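Long-range contacts in conserved Archaeal protein (Sulfolobus acidocaldarius, PDB 4OPI), which reduces the double bonds of geranylgeranyl chains with the help of bound FAD, turning unsaturated archaeal lipid precursors into saturated, phytanyl membrane lipids: residues D50-A55 with F95-P100; Y202-I207 with W217-K222; L269-R274 with F292-V297. The protein carries 1 engineered substitution. All blocks are in the same frame, centred on the assembly; numbering follows the deposited sequence.

Interaction 1. Residues D50-A55 with F95-P100; sequences DAVSKA and FELNAP. With GRG (geranylgeranyl diphosphate), chain C.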
loop_
_atom_site.group_PDB
_atom_site.type_symbol
_atom_site.label_atom_id
_atom_site.label_comp_id
_atom_site.label_asym_id
_atom_site.label_seq_id
_atom_site.Cartn_x
_atom_site.Cartn_y
_atom_site.Cartn_z
ATOM N N ASP A 50 -7.493 -1.264 8.582
ATOM C CA ASP A 50 -8.834 -1.259 7.990
ATOM C C ASP A 50 -9.372 0.155 7.763
ATOM O O ASP A 50 -10.587 0.370 7.740
ATOM C CB ASP A 50 -9.815 -2.058 8.860
ATOM C CG ASP A 50 -9.339 -3.476 9.130
ATOM O OD1 ASP A 50 -8.514 -3.992 8.347
ATOM O OD2 ASP A 50 -9.796 -4.079 10.125
ATOM N N ALA A 51 -8.467 1.113 7.584
ATOM C CA ALA A 51 -8.860 2.498 7.353
ATOM C C ALA A 51 -8.604 2.905 5.905
ATOM O O ALA A 51 -7.459 2.929 5.450
ATOM C CB ALA A 51 -8.121 3.427 8.305
ATOM N N VAL A 52 -9.676 3.221 5.183
ATOM C CA VAL A 52 -9.570 3.603 3.779
ATOM C C VAL A 52 -10.330 4.895 3.506
ATOM O O VAL A 52 -11.443 5.088 3.998
ATOM C CB VAL A 52 -10.110 2.498 2.840
ATOM C CG1 VAL A 52 -9.775 2.824 1.391
ATOM C CG2 VAL A 52 -9.543 1.138 3.220
ATOM N N SER A 53 -9.723 5.777 2.722
ATOM C CA SER A 53 -10.365 7.022 2.319
ATOM C C SER A 53 -11.586 6.760 1.439
ATOM O O SER A 53 -11.605 5.813 0.657
ATOM C CB SER A 53 -9.369 7.916 1.581
ATOM O OG SER A 53 -10.017 9.041 1.018
ATOM N N LYS A 54 -12.604 7.606 1.571
ATOM C CA LYS A 54 -13.815 7.470 0.769
ATOM C C LYS A 54 -13.546 7.817 -0.693
ATOM O O LYS A 54 -14.176 7.271 -1.598
ATOM C CB LYS A 54 -14.932 8.359 1.319
ATOM C CG LYS A 54 -16.267 8.168 0.614
ATOM C CD LYS A 54 -17.329 9.128 1.127
ATOM C CE LYS A 54 -17.075 10.543 0.639
ATOM N NZ LYS A 54 -18.203 11.453 0.976
ATOM N N ALA A 55 -12.601 8.727 -0.909
ATOM C CA ALA A 55 -12.274 9.207 -2.249
ATOM C C ALA A 55 -11.796 8.088 -3.172
ATOM O O ALA A 55 -11.981 8.158 -4.387
ATOM C CB ALA A 55 -11.225 10.299 -2.168
ATOM N N PHE A 95 -13.466 5.509 5.858
ATOM C CA PHE A 95 -14.183 4.381 6.436
ATOM C C PHE A 95 -13.290 3.496 7.292
ATOM O O PHE A 95 -12.148 3.208 6.923
ATOM C CB PHE A 95 -14.813 3.525 5.336
ATOM C CG PHE A 95 -15.725 4.279 4.417
ATOM C CD1 PHE A 95 -16.824 4.958 4.908
ATOM C CD2 PHE A 95 -15.495 4.282 3.051
ATOM C CE1 PHE A 95 -17.667 5.644 4.056
ATOM C CE2 PHE A 95 -16.336 4.964 2.195
ATOM C CZ PHE A 95 -17.423 5.645 2.698
ATOM N N GLU A 96 -13.810 3.065 8.434
ATOM C CA GLU A 96 -13.204 1.973 9.183
ATOM C C GLU A 96 -13.939 0.688 8.826
ATOM O O GLU A 96 -15.105 0.506 9.181
ATOM C CB GLU A 96 -13.246 2.227 10.690
ATOM C CG GLU A 96 -11.902 2.632 11.281
ATOM C CD GLU A 96 -10.840 1.558 11.118
ATOM O OE1 GLU A 96 -9.652 1.917 10.978
ATOM O OE2 GLU A 96 -11.190 0.358 11.136
ATOM N N LEU A 97 -13.246 -0.195 8.113
ATOM C CA LEU A 97 -13.885 -1.339 7.476
ATOM C C LEU A 97 -13.841 -2.626 8.286
ATOM O O LEU A 97 -12.945 -2.839 9.100
ATOM C CB LEU A 97 -13.225 -1.603 6.117
ATOM C CG LEU A 97 -13.871 -1.049 4.849
ATOM C CD1 LEU A 97 -14.884 0.026 5.182
ATOM C CD2 LEU A 97 -12.799 -0.508 3.920
ATOM N N ASN A 98 -14.836 -3.475 8.051
ATOM C CA ASN A 98 -14.691 -4.895 8.316
ATOM C C ASN A 98 -14.115 -5.496 7.039
ATOM O O ASN A 98 -14.853 -5.991 6.188
ATOM C CB ASN A 98 -16.027 -5.541 8.692
ATOM C CG ASN A 98 -15.875 -6.984 9.157
ATOM O OD1 ASN A 98 -15.038 -7.731 8.650
ATOM N ND2 ASN A 98 -16.689 -7.380 10.128
ATOM N N ALA A 99 -12.791 -5.422 6.915
ATOM C CA ALA A 99 -12.092 -5.738 5.669
ATOM C C ALA A 99 -12.463 -7.091 5.047
ATOM O O ALA A 99 -12.699 -7.156 3.842
ATOM C CB ALA A 99 -10.577 -5.654 5.885
ATOM N N PRO A 100 -12.516 -8.175 5.850
ATOM C CA PRO A 100 -12.903 -9.437 5.207
ATOM C C PRO A 100 -14.320 -9.416 4.629
ATOM O O PRO A 100 -14.535 -9.954 3.544
ATOM C CB PRO A 100 -12.800 -10.458 6.346
ATOM C CG PRO A 100 -11.846 -9.855 7.307
ATOM C CD PRO A 100 -12.125 -8.386 7.257
HETATM C C20 GRG C . -1.975 2.161 9.792
HETATM C C19 GRG C . -0.055 1.312 8.217
HETATM C C18 GRG C . -1.284 2.162 8.450
HETATM C C17 GRG C . -1.784 2.923 7.461
HETATM C C16 GRG C . -3.009 3.774 7.714
HETATM C C14 GRG C . -3.711 6.890 7.577
HETATM C C13 GRG C . -4.218 5.702 6.790
HETATM C C15 GRG C . -3.312 4.546 6.462
HETATM C C12 GRG C . -5.492 5.643 6.358
HETATM C C11 GRG C . -6.471 6.753 6.629
HETATM C C9 GRG C . -7.505 6.702 5.532
HETATM C C8 GRG C . -8.733 7.471 5.941
HETATM C C10 GRG C . -9.916 6.777 6.578
HETATM C C7 GRG C . -8.747 8.800 5.736
HETATM C C6 GRG C . -9.938 9.650 6.129
HETATM C C5 GRG C . -9.456 10.994 6.620
HETATM C C3 GRG C . -8.851 11.823 5.501
HETATM C C4 GRG C . -7.983 13.023 5.819
HETATM C C2 GRG C . -9.090 11.498 4.218
HETATM C C1 GRG C . -8.501 12.282 3.074
HETATM O O1 GRG C . -8.989 11.699 1.890
HETATM P PA GRG C . -10.029 12.575 1.097
HETATM O O1A GRG C . -9.779 12.496 -0.390
HETATM O O3A GRG C . -9.791 14.051 1.605
HETATM O O2A GRG C . -11.430 12.104 1.397
HETATM P PB GRG C . -10.690 15.293 1.241
HETATM O O1B GRG C . -9.797 16.377 0.689
HETATM O O2B GRG C . -11.702 14.882 0.200
HETATM O O3B GRG C . -11.395 15.797 2.479
#

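Interaction 2. Residues Y202-I207 with W217-K222; sequences YLRIFI and WWYLPK. Engineered in segment 217-222: Leu220 (natural residue Phe). With GRG (geranylgeranyl diphosphate), chain C.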
loop_
_atom_site.group_PDB
_atom_site.type_symbol
_atom_site.label_atom_id
_atom_site.label_comp_id
_atom_site.label_asym_id
_atom_site.label_seq_id
_atom_site.Cartn_x
_atom_site.Cartn_y
_atom_site.Cartn_z
ATOM N N TYR A 202 -12.905 10.200 14.666
ATOM C CA TYR A 202 -11.577 10.705 14.339
ATOM C C TYR A 202 -10.494 9.674 14.627
ATOM O O TYR A 202 -10.501 9.024 15.673
ATOM C CB TYR A 202 -11.286 11.996 15.113
ATOM C CG TYR A 202 -11.823 13.238 14.440
ATOM C CD1 TYR A 202 -10.995 14.044 13.667
ATOM C CD2 TYR A 202 -13.156 13.599 14.564
ATOM C CE1 TYR A 202 -11.482 15.177 13.043
ATOM C CE2 TYR A 202 -13.653 14.729 13.943
ATOM C CZ TYR A 202 -12.811 15.513 13.184
ATOM O OH TYR A 202 -13.305 16.639 12.565
ATOM N N LEU A 203 -9.566 9.528 13.688
ATOM C CA LEU A 203 -8.416 8.654 13.875
ATOM C C LEU A 203 -7.328 9.395 14.639
ATOM O O LEU A 203 -7.203 10.613 14.526
ATOM C CB LEU A 203 -7.877 8.169 12.528
ATOM C CG LEU A 203 -8.876 7.501 11.581
ATOM C CD1 LEU A 203 -8.211 7.169 10.254
ATOM C CD2 LEU A 203 -9.468 6.253 12.217
ATOM N N ARG A 204 -6.546 8.661 15.423
ATOM C CA ARG A 204 -5.449 9.266 16.166
ATOM C C ARG A 204 -4.123 8.677 15.719
ATOM O O ARG A 204 -3.907 7.470 15.818
ATOM C CB ARG A 204 -5.633 9.065 17.670
ATOM C CG ARG A 204 -6.967 9.544 18.210
ATOM C CD ARG A 204 -7.094 9.217 19.687
ATOM N NE ARG A 204 -8.460 9.391 20.167
ATOM C CZ ARG A 204 -8.881 9.016 21.371
ATOM N NH1 ARG A 204 -8.041 8.440 22.219
ATOM N NH2 ARG A 204 -10.145 9.213 21.723
ATOM N N ILE A 205 -3.237 9.533 15.221
ATOM C CA ILE A 205 -1.916 9.097 14.786
ATOM C C ILE A 205 -0.837 9.765 15.627
ATOM O O ILE A 205 -0.762 10.991 15.696
ATOM C CB ILE A 205 -1.680 9.407 13.298
ATOM C CG1 ILE A 205 -2.688 8.647 12.433
ATOM C CG2 ILE A 205 -0.254 9.049 12.898
ATOM C CD1 ILE A 205 -2.465 8.816 10.945
ATOM N N PHE A 206 -0.006 8.952 16.271
ATOM C CA PHE A 206 1.024 9.468 17.166
ATOM C C PHE A 206 2.418 9.320 16.565
ATOM O O PHE A 206 2.852 8.213 16.252
ATOM C CB PHE A 206 0.967 8.753 18.516
ATOM C CG PHE A 206 -0.392 8.762 19.155
ATOM C CD1 PHE A 206 -0.760 9.778 20.020
ATOM C CD2 PHE A 206 -1.299 7.745 18.899
ATOM C CE1 PHE A 206 -2.010 9.787 20.610
ATOM C CE2 PHE A 206 -2.551 7.748 19.487
ATOM C CZ PHE A 206 -2.907 8.769 20.343
ATOM N N ILE A 207 3.117 10.438 16.410
ATOM C CA ILE A 207 4.486 10.407 15.915
ATOM C C ILE A 207 5.466 10.416 17.080
ATOM O O ILE A 207 5.396 11.283 17.946
ATOM C CB ILE A 207 4.782 11.598 14.988
ATOM C CG1 ILE A 207 3.803 11.620 13.813
ATOM C CG2 ILE A 207 6.210 11.528 14.479
ATOM C CD1 ILE A 207 4.005 12.794 12.880
ATOM N N TRP A 217 2.513 5.325 15.815
ATOM C CA TRP A 217 1.462 4.595 16.514
ATOM C C TRP A 217 0.102 5.044 16.001
ATOM O O TRP A 217 -0.039 6.170 15.524
ATOM C CB TRP A 217 1.549 4.825 18.022
ATOM C CG TRP A 217 2.417 3.858 18.762
ATOM C CD1 TRP A 217 3.777 3.889 18.868
ATOM C CD2 TRP A 217 1.980 2.728 19.526
ATOM N NE1 TRP A 217 4.214 2.841 19.643
ATOM C CE2 TRP A 217 3.130 2.113 20.060
ATOM C CE3 TRP A 217 0.726 2.176 19.808
ATOM C CZ2 TRP A 217 3.064 0.971 20.858
ATOM C CZ3 TRP A 217 0.663 1.041 20.600
ATOM C CH2 TRP A 217 1.825 0.452 21.116
ATOM N N TRP A 218 -0.905 4.181 16.104
ATOM C CA TRP A 218 -2.248 4.589 15.702
ATOM C C TRP A 218 -3.341 4.111 16.654
ATOM O O TRP A 218 -3.197 3.106 17.351
ATOM C CB TRP A 218 -2.553 4.115 14.274
ATOM C CG TRP A 218 -2.673 2.629 14.085
ATOM C CD1 TRP A 218 -3.721 1.834 14.454
ATOM C CD2 TRP A 218 -1.730 1.768 13.435
ATOM N NE1 TRP A 218 -3.479 0.530 14.092
ATOM C CE2 TRP A 218 -2.263 0.464 13.464
ATOM C CE3 TRP A 218 -0.479 1.973 12.843
ATOM C CZ2 TRP A 218 -1.590 -0.632 12.923
ATOM C CZ3 TRP A 218 0.188 0.884 12.302
ATOM C CH2 TRP A 218 -0.370 -0.401 12.347
ATOM N N TYR A 219 -4.434 4.867 16.664
ATOM C CA TYR A 219 -5.601 4.601 17.496
ATOM C C TYR A 219 -6.838 4.799 16.630
ATOM O O TYR A 219 -7.366 5.908 16.530
ATOM C CB TYR A 219 -5.612 5.533 18.710
ATOM C CG TYR A 219 -6.706 5.289 19.727
ATOM C CD1 TYR A 219 -6.460 4.544 20.873
ATOM C CD2 TYR A 219 -7.974 5.833 19.561
ATOM C CE1 TYR A 219 -7.452 4.332 21.817
ATOM C CE2 TYR A 219 -8.973 5.626 20.497
ATOM C CZ TYR A 219 -8.706 4.876 21.622
ATOM O OH TYR A 219 -9.698 4.670 22.555
ATOM N N LEU A 220 -7.284 3.726 15.983
ATOM C CA LEU A 220 -8.362 3.812 15.004
ATOM C C LEU A 220 -9.653 3.201 15.535
ATOM O O LEU A 220 -9.797 1.978 15.560
ATOM C CB LEU A 220 -7.957 3.114 13.703
ATOM C CG LEU A 220 -6.526 3.335 13.211
ATOM C CD1 LEU A 220 -6.244 2.489 11.977
ATOM C CD2 LEU A 220 -6.254 4.805 12.931
ATOM N N PRO A 221 -10.599 4.052 15.958
ATOM C CA PRO A 221 -11.883 3.590 16.501
ATOM C C PRO A 221 -12.713 2.823 15.475
ATOM O O PRO A 221 -12.882 3.288 14.346
ATOM C CB PRO A 221 -12.586 4.893 16.902
ATOM C CG PRO A 221 -11.487 5.901 17.039
ATOM C CD PRO A 221 -10.481 5.520 15.999
ATOM N N LYS A 222 -13.218 1.656 15.867
ATOM C CA LYS A 222 -14.094 0.869 15.006
ATOM C C LYS A 222 -15.534 0.970 15.491
ATOM O O LYS A 222 -16.423 0.277 14.995
ATOM C CB LYS A 222 -13.649 -0.594 14.968
ATOM C CG LYS A 222 -12.469 -0.862 14.049
ATOM C CD LYS A 222 -12.115 -2.339 14.032
ATOM C CE LYS A 222 -11.184 -2.667 12.878
ATOM N NZ LYS A 222 -11.835 -2.396 11.567
HETATM C C20 GRG C . -1.975 2.161 9.792
HETATM C C19 GRG C . -0.055 1.312 8.217
HETATM C C18 GRG C . -1.284 2.162 8.450
HETATM C C17 GRG C . -1.784 2.923 7.461
HETATM C C16 GRG C . -3.009 3.774 7.714
HETATM C C14 GRG C . -3.711 6.890 7.577
HETATM C C13 GRG C . -4.218 5.702 6.790
HETATM C C15 GRG C . -3.312 4.546 6.462
HETATM C C12 GRG C . -5.492 5.643 6.358
HETATM C C11 GRG C . -6.471 6.753 6.629
HETATM C C9 GRG C . -7.505 6.702 5.532
HETATM C C8 GRG C . -8.733 7.471 5.941
HETATM C C10 GRG C . -9.916 6.777 6.578
HETATM C C7 GRG C . -8.747 8.800 5.736
HETATM C C6 GRG C . -9.938 9.650 6.129
HETATM C C5 GRG C . -9.456 10.994 6.620
HETATM C C3 GRG C . -8.851 11.823 5.501
HETATM C C4 GRG C . -7.983 13.023 5.819
HETATM C C2 GRG C . -9.090 11.498 4.218
HETATM C C1 GRG C . -8.501 12.282 3.074
HETATM O O1 GRG C . -8.989 11.699 1.890
HETATM P PA GRG C . -10.029 12.575 1.097
HETATM O O1A GRG C . -9.779 12.496 -0.390
HETATM O O3A GRG C . -9.791 14.051 1.605
HETATM O O2A GRG C . -11.430 12.104 1.397
HETATM P PB GRG C . -10.690 15.293 1.241
HETATM O O1B GRG C . -9.797 16.377 0.689
HETATM O O2B GRG C . -11.702 14.882 0.200
HETATM O O3B GRG C . -11.395 15.797 2.479
#

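Interaction 3. Residues L269-R274 with F292-V297; sequences LVPTRR and FTVNPV. With GRG (geranylgeranyl diphosphate), chain D.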
loop_
_atom_site.group_PDB
_atom_site.type_symbol
_atom_site.label_atom_id
_atom_site.label_comp_id
_atom_site.label_asym_id
_atom_site.label_seq_id
_atom_site.Cartn_x
_atom_site.Cartn_y
_atom_site.Cartn_z
ATOM N N LEU A 269 4.244 -7.458 7.177
ATOM C CA LEU A 269 5.184 -6.546 6.537
ATOM C C LEU A 269 4.452 -5.544 5.649
ATOM O O LEU A 269 3.466 -5.889 4.994
ATOM C CB LEU A 269 6.207 -7.340 5.719
ATOM C CG LEU A 269 7.441 -6.628 5.162
ATOM C CD1 LEU A 269 8.411 -6.299 6.281
ATOM C CD2 LEU A 269 8.116 -7.482 4.095
ATOM N N VAL A 270 4.927 -4.302 5.632
ATOM C CA VAL A 270 4.334 -3.260 4.797
ATOM C C VAL A 270 5.387 -2.572 3.940
ATOM O O VAL A 270 6.305 -1.950 4.470
ATOM C CB VAL A 270 3.624 -2.175 5.638
ATOM C CG1 VAL A 270 2.886 -1.203 4.732
ATOM C CG2 VAL A 270 2.671 -2.798 6.632
ATOM N N PRO A 271 5.264 -2.687 2.609
ATOM C CA PRO A 271 6.156 -1.960 1.700
ATOM C C PRO A 271 5.982 -0.455 1.858
ATOM O O PRO A 271 4.854 0.004 2.020
ATOM C CB PRO A 271 5.704 -2.419 0.309
ATOM C CG PRO A 271 4.980 -3.706 0.544
ATOM C CD PRO A 271 4.333 -3.568 1.886
ATOM N N THR A 272 7.075 0.300 1.833
ATOM C CA THR A 272 6.993 1.754 1.947
ATOM C C THR A 272 7.930 2.412 0.949
ATOM O O THR A 272 8.892 3.081 1.332
ATOM C CB THR A 272 7.351 2.257 3.367
ATOM O OG1 THR A 272 8.706 1.912 3.671
ATOM C CG2 THR A 272 6.423 1.658 4.422
ATOM N N ARG A 273 7.648 2.223 -0.335
ATOM C CA ARG A 273 8.506 2.756 -1.382
ATOM C C ARG A 273 7.747 2.991 -2.677
ATOM O O ARG A 273 6.547 2.729 -2.766
ATOM C CB ARG A 273 9.677 1.805 -1.644
ATOM C CG ARG A 273 9.245 0.368 -1.912
ATOM C CD ARG A 273 10.284 -0.392 -2.724
ATOM N NE ARG A 273 10.227 -0.049 -4.141
ATOM C CZ ARG A 273 10.986 -0.607 -5.078
ATOM N NH1 ARG A 273 11.870 -1.540 -4.748
ATOM N NH2 ARG A 273 10.863 -0.232 -6.344
ATOM N N ARG A 274 8.466 3.488 -3.678
ATOM C CA ARG A 274 7.950 3.583 -5.036
ATOM C C ARG A 274 7.555 2.184 -5.520
ATOM O O ARG A 274 8.093 1.190 -5.039
ATOM C CB ARG A 274 9.007 4.199 -5.955
ATOM C CG ARG A 274 10.222 3.308 -6.145
ATOM C CD ARG A 274 11.519 4.088 -6.129
ATOM N NE ARG A 274 12.674 3.192 -6.159
ATOM C CZ ARG A 274 13.219 2.638 -5.079
ATOM N NH1 ARG A 274 12.717 2.888 -3.878
ATOM N NH2 ARG A 274 14.267 1.836 -5.200
ATOM N N PHE A 292 4.383 -3.339 -4.607
ATOM C CA PHE A 292 4.765 -2.199 -3.766
ATOM C C PHE A 292 3.891 -0.972 -4.012
ATOM O O PHE A 292 4.402 0.124 -4.242
ATOM C CB PHE A 292 6.238 -1.833 -3.991
ATOM C CG PHE A 292 7.183 -3.000 -3.883
ATOM C CD1 PHE A 292 6.922 -4.053 -3.021
ATOM C CD2 PHE A 292 8.335 -3.043 -4.654
ATOM C CE1 PHE A 292 7.791 -5.126 -2.930
ATOM C CE2 PHE A 292 9.208 -4.111 -4.567
ATOM C CZ PHE A 292 8.937 -5.154 -3.705
ATOM N N THR A 293 2.576 -1.155 -3.953
ATOM C CA THR A 293 1.643 -0.072 -4.252
ATOM C C THR A 293 1.235 0.730 -3.019
ATOM O O THR A 293 0.242 1.449 -3.045
ATOM C CB THR A 293 0.362 -0.609 -4.923
ATOM O OG1 THR A 293 -0.262 -1.572 -4.067
ATOM C CG2 THR A 293 0.688 -1.257 -6.256
ATOM N N VAL A 294 2.003 0.618 -1.942
ATOM C CA VAL A 294 1.641 1.262 -0.683
ATOM C C VAL A 294 2.169 2.698 -0.584
ATOM O O VAL A 294 3.280 2.990 -1.026
ATOM C CB VAL A 294 2.164 0.443 0.514
ATOM C CG1 VAL A 294 1.760 1.081 1.832
ATOM C CG2 VAL A 294 1.652 -0.983 0.437
ATOM N N ASN A 295 1.353 3.588 -0.020
ATOM C CA ASN A 295 1.778 4.950 0.294
ATOM C C ASN A 295 2.986 4.941 1.228
ATOM O O ASN A 295 2.894 4.468 2.359
ATOM C CB ASN A 295 0.625 5.733 0.930
ATOM C CG ASN A 295 0.946 7.206 1.117
ATOM O OD1 ASN A 295 1.740 7.579 1.981
ATOM N ND2 ASN A 295 0.312 8.055 0.315
ATOM N N PRO A 296 4.128 5.464 0.755
ATOM C CA PRO A 296 5.382 5.446 1.518
ATOM C C PRO A 296 5.331 6.228 2.832
ATOM O O PRO A 296 6.082 5.904 3.748
ATOM C CB PRO A 296 6.383 6.094 0.552
ATOM C CG PRO A 296 5.794 5.869 -0.805
ATOM C CD PRO A 296 4.317 6.007 -0.600
ATOM N N VAL A 297 4.463 7.229 2.931
ATOM C CA VAL A 297 4.454 8.088 4.114
ATOM C C VAL A 297 3.551 7.567 5.230
ATOM O O VAL A 297 4.015 7.363 6.353
ATOM C CB VAL A 297 4.028 9.525 3.763
ATOM C CG1 VAL A 297 3.804 10.333 5.030
ATOM C CG2 VAL A 297 5.081 10.188 2.895
HETATM C C20 GRG D . 6.432 8.248 8.378
HETATM C C19 GRG D . 7.996 8.769 10.359
HETATM C C18 GRG D . 6.660 8.982 9.682
HETATM C C17 GRG D . 5.785 9.811 10.319
HETATM C C16 GRG D . 4.375 10.336 10.054
HETATM C C14 GRG D . 2.954 12.408 8.667
HETATM C C13 GRG D . 2.536 10.962 8.560
HETATM C C15 GRG D . 3.548 9.867 8.872
HETATM C C12 GRG D . 1.267 10.682 8.194
HETATM C C11 GRG D . 0.300 11.809 7.898
HETATM C C9 GRG D . -1.120 11.276 7.836
HETATM C C8 GRG D . -1.861 12.030 6.751
HETATM C C10 GRG D . -1.726 13.533 6.686
HETATM C C7 GRG D . -2.630 11.376 5.851
HETATM C C6 GRG D . -3.358 12.134 4.761
HETATM C C5 GRG D . -4.828 11.752 4.680
HETATM C C3 GRG D . -5.106 10.512 3.839
HETATM C C4 GRG D . -4.898 9.133 4.423
HETATM C C2 GRG D . -5.566 10.668 2.576
HETATM C C1 GRG D . -5.922 9.537 1.625
HETATM O O1 GRG D . -4.844 8.661 1.392
HETATM P PA GRG D . -4.404 8.412 -0.102
HETATM O O1A GRG D . -2.988 8.913 -0.267
HETATM O O3A GRG D . -5.402 9.143 -1.086
HETATM O O2A GRG D . -4.438 6.938 -0.404
#

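Interaction 1. Residues D50-A55 with F95-P100
Val52 and Phe95 face each other as a hydrogen-bonded pair of two antiparallel strands, Val52 N giving to Phe95 O at 3.0 Å and Phe95 N to Val52 O at 2.8 Å. A third bond, Leu97 N to Asp50 O at 2.7 Å, is almost straight at 172°. This backbone seam is the tight part. On one face of the sheet, Val52 sends CG2 to CD2 of Leu97 (3.7 Å), two branched chains that both also touch Phe57. On the other, Ala51 is small enough for the Glu96 carboxylate to fold over it, OE1 standing 3.4 Å from Ala51 CB. The carboxylates of Asp50 and Glu96 come near enough that their like charges would probably disfavour each other; Lys222 forms a salt bridge with both.

Toward the partly exposed Lys54 the strands no longer pair, and the contact is a single side-chain crossing. The lysine's methylene part crosses the ring of Phe95, CG lying 3.5 Å from CZ; with CG trans to the backbone N (chi1 -174°) and a bend at chi3, NZ forms a salt bridge with Glu93.

On the ligand side, the buried Ser53 is the N-cap of helix 54-60: OG accepts from Ala55 N and gives a hydrogen bond to O1 of geranylgeranyl diphosphate (3.0 Å). Ala51 O is hydrogen-bonded to N3 of the flavin. A sheet-edge strand running into a capped helix, it forms part of the active site of this FAD-dependent reductase.

Interaction 2. Residues Y202-I207 with W217-K222
Arg204 and Tyr219 form one hydrogen-bonded pair of a beta hairpin, strands 202-206 and 216-221, within the catalytic domain of the geranylgeranyl reductase family. Four backbone bonds join the strands: Tyr219 N to Arg204 O (2.8 Å) and Arg204 N to Tyr219 O in one pair, Trp217 N to Phe206 O and Phe206 N to Trp217 O (2.9 Å) in the next.

The cation-bearing stack lies on the side of Arg204, Phe206, Trp217 and Tyr219. Arg204 extends from CG to NE and runs beside the tyrosine, its guanidinium flat on the ring with planes 8° apart and centres 4.2 Å apart. A long, flexible arginine suits this place because its planar end can match the ring while NH2 still reaches Glu198 O in a hydrogen bond; Tyr219 OH is hydrogen-bonded to Asp256, so both partners are tethered at their ends. Phe206 takes CB of Tyr219 at its edge, in the ring plane, and stacks with Tyr80.

Apolar contacts fill the other side, which faces the isoprenoid. CD2 of Leu203 meets CD2 of Leu220, an engineered leucine where the natural protein has phenylalanine, at 3.6 Å, and also touches the Pro221 ring. Ile205 and Leu203 each send CD1 to the geranylgeranyl chain. Trp218 has CG between its backbone N and carbonyl carbon (chi1 67°), which turns the indole toward the isoprenoid tail, and NE1 is hydrogen-bonded to Asn228; C20 of the isoprenoid lies over one face of the indole, 3.4 Å from CE3.

Interaction 3. Residues L269-R274 with F292-V297
Val270 CG1 meets Val294 CG1 at 3.9 Å where strand 261-271, an outermost strand of the eight-stranded mixed sheet, packs on the loop that leads to helix 302-322. Both valines also touch the flavin cofactor, so their compact branched chains fill the place where strand, loop and cofactor converge.

Pro271 follows, a rigid ring wedged between two partners: its CB lies 3.9 Å from Phe292 CD1, and its CD faces Val294 CG2, each side chain crossing it at about a right angle. Val294 CB packs against Pro271 O (3.1 Å). Thr272 lies with its CB against Pro296 O, where CB and CG of the Pro296 ring also rest on the backbone of Thr272 and Arg273.

Arg273 starts away from the loop, yet a bend at chi3 (-78°) brings the guanidinium back against Phe292, whose CD2 lies over one guanidinium face, offset toward the rim, with the planes 38° apart. The guanidinium of Arg274 covers the opposite face. Glu176 forms a salt bridge with Arg273 NH2, and Asp349 with Arg274 NH1, which would probably offset the charges of the paired arginines. A leucine in place of Arg273 would probably leave Glu176 without its cation and the ring of Phe292 without the flat group against it. Arg274 then presents its backbone O to Arg273 NE, a hydrogen bond of 2.6 Å whose donor is tilted 18° from the carbonyl plane.

How the interactions relate
All three contacts reach the same mixed sheet, interaction 1 at one outermost strand and interaction 3 at the other, with the hairpin of interaction 2 in between. Interactions 1 and 2 touch, through Lys222 NZ: it lies 2.9 Å from Glu96 OE2 and 3.0 Å from Asp50 OD2. Both also line one geranylgeranyl diphosphate, 50-55 from its phosphate end to the middle of the chain and 217-222 at its far tail. Interaction 3 touches neither, its centre about 18 Å from that of interaction 1 and about 19 Å from that of interaction 2, yet it contacts the flavin and a second geranylgeranyl diphosphate. Together they contribute to the walls of the flavin and isoprenoid pockets.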